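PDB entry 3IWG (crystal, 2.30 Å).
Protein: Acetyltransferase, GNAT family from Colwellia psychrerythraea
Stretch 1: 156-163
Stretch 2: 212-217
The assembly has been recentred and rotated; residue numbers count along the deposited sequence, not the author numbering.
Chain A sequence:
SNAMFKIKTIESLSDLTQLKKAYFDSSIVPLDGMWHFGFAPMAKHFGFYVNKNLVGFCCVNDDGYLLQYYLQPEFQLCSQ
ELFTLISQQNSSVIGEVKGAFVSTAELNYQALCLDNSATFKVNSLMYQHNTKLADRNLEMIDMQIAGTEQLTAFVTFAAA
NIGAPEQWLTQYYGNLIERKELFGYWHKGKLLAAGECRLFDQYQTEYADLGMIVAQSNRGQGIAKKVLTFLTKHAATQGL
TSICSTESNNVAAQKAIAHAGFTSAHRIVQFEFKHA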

# COMPACT_ATOMS: atom_id res chain seq x y z
N THR A 156 -1.40 -9.07 10.68
CA THR A 156 -0.81 -9.86 11.75
C THR A 156 -0.49 -11.29 11.31
O THR A 156 0.61 -11.80 11.59
CB THR A 156 -1.81 -9.94 12.91
OG1 THR A 156 -2.07 -8.62 13.37
CG2 THR A 156 -1.25 -10.78 14.02
N PHE A 157 -1.43 -11.93 10.63
CA PHE A 157 -1.17 -13.27 10.11
C PHE A 157 0.10 -13.31 9.17
O PHE A 157 1.01 -14.12 9.36
CB PHE A 157 -2.43 -13.80 9.40
CG PHE A 157 -2.26 -15.16 8.82
CD1 PHE A 157 -1.98 -15.31 7.48
CD2 PHE A 157 -2.34 -16.30 9.63
CE1 PHE A 157 -1.81 -16.54 6.93
CE2 PHE A 157 -2.18 -17.53 9.10
CZ PHE A 157 -1.90 -17.67 7.74
N ALA A 158 0.18 -12.38 8.22
CA ALA A 158 1.31 -12.40 7.32
C ALA A 158 2.59 -12.00 8.04
O ALA A 158 3.64 -12.61 7.79
CB ALA A 158 1.08 -11.50 6.12
N ALA A 159 2.53 -11.01 8.92
CA ALA A 159 3.74 -10.56 9.61
C ALA A 159 4.33 -11.72 10.41
O ALA A 159 5.55 -11.99 10.35
CB ALA A 159 3.44 -9.35 10.56
N ALA A 160 3.47 -12.43 11.14
CA ALA A 160 3.88 -13.58 11.94
C ALA A 160 4.41 -14.71 11.08
O ALA A 160 5.34 -15.41 11.48
CB ALA A 160 2.71 -14.08 12.82
N ASN A 161 3.86 -14.90 9.88
CA ASN A 161 4.27 -16.07 9.07
C ASN A 161 5.34 -15.80 8.06
O ASN A 161 6.12 -16.67 7.80
CB ASN A 161 3.08 -16.73 8.37
CG ASN A 161 2.25 -17.51 9.31
OD1 ASN A 161 2.67 -18.56 9.78
ND2 ASN A 161 1.07 -17.00 9.65
N ILE A 162 5.39 -14.64 7.45
CA ILE A 162 6.47 -14.41 6.45
C ILE A 162 7.43 -13.27 6.85
O ILE A 162 8.36 -12.97 6.11
CB ILE A 162 5.91 -14.10 5.02
CG1 ILE A 162 5.12 -12.78 5.03
CG2 ILE A 162 5.04 -15.25 4.51
CD1 ILE A 162 4.70 -12.27 3.65
N GLY A 163 7.21 -12.60 7.97
CA GLY A 163 8.18 -11.59 8.44
C GLY A 163 8.26 -10.28 7.63
O GLY A 163 9.10 -9.44 7.92
N MSE A 212 -0.20 -17.60 -1.79
CA MSE A 212 -0.79 -18.07 -0.55
C MSE A 212 0.23 -18.06 0.60
O MSE A 212 1.44 -18.15 0.40
CB MSE A 212 -1.33 -19.49 -0.62
CG MSE A 212 -1.23 -20.24 -1.91
SE MSE A 212 0.44 -21.15 -2.18
CE MSE A 212 1.50 -19.88 -3.15
N ILE A 213 -0.33 -17.96 1.81
CA ILE A 213 0.40 -18.19 3.03
C ILE A 213 -0.39 -19.14 3.92
O ILE A 213 -1.55 -18.87 4.24
CB ILE A 213 0.58 -16.86 3.85
CG1 ILE A 213 1.25 -15.75 3.04
CG2 ILE A 213 1.35 -17.17 5.11
CD1 ILE A 213 1.21 -14.28 3.79
N VAL A 214 0.24 -20.22 4.32
CA VAL A 214 -0.39 -21.19 5.22
C VAL A 214 0.12 -20.91 6.58
O VAL A 214 1.31 -20.65 6.72
CB VAL A 214 -0.02 -22.65 4.87
CG1 VAL A 214 -0.56 -23.62 5.94
CG2 VAL A 214 -0.53 -22.99 3.53
N ALA A 215 -0.74 -20.94 7.57
CA ALA A 215 -0.29 -20.72 8.95
C ALA A 215 0.82 -21.71 9.27
O ALA A 215 0.72 -22.92 8.98
CB ALA A 215 -1.41 -20.88 9.96
N GLN A 216 1.89 -21.20 9.86
CA GLN A 216 3.04 -22.02 10.23
C GLN A 216 2.66 -23.08 11.25
O GLN A 216 3.36 -24.06 11.39
CB GLN A 216 4.18 -21.14 10.77
CG GLN A 216 5.58 -21.76 10.77
CD GLN A 216 5.91 -22.62 9.48
OE1 GLN A 216 5.67 -22.19 8.33
NE2 GLN A 216 6.45 -23.85 9.71
N SER A 217 1.54 -22.89 11.93
CA SER A 217 0.99 -23.90 12.86
C SER A 217 0.23 -25.07 12.19
O SER A 217 -0.25 -25.96 12.88
CB SER A 217 0.06 -23.22 13.86
OG SER A 217 -0.94 -22.54 13.15

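Ile 213 is the centre of this contact. On the strand that crosses the helix at 74°, it points its CA-to-CB bond toward the helix, and it has more area covered by the other stretch than any other residue here. In its m,t rotamer each branch meets two helix residues one turn apart: CD1 lies 3.6 Å from CB of Ala 158 and 4.0 Å from CG2 of Ile 162, while CG2 sits 3.7 Å from CE1 of Phe 157 and 3.7 Å from CB of Asn 161. Ala 158 suits its buried place because a lone methyl lets the isoleucine tip come close to the helix backbone.

The CA-to-CB bond of Phe 157 points sideways to the strand stretch, yet its t rotamer brings the ring to the strand's end. There CE2 packs 3.5 Å from CB of Ala 215, another small residue, and the ring edge meets backbone, with CZ 3.5 Å from N of Ala 215. Val 214, alternating with Ile 213, points away.

Asn 161 closes the polar edge. Its CB joins the apolar packing, while its amide bridges two backbones: OD1 accepts a hydrogen bond from N of Gln 216 at 2.8 Å, and ND2 donates to O of Phe 157 at 2.9 Å, one turn back. The second bond steadies the carboxamide that receives the first, fixing the helix against the chain just beyond the strand.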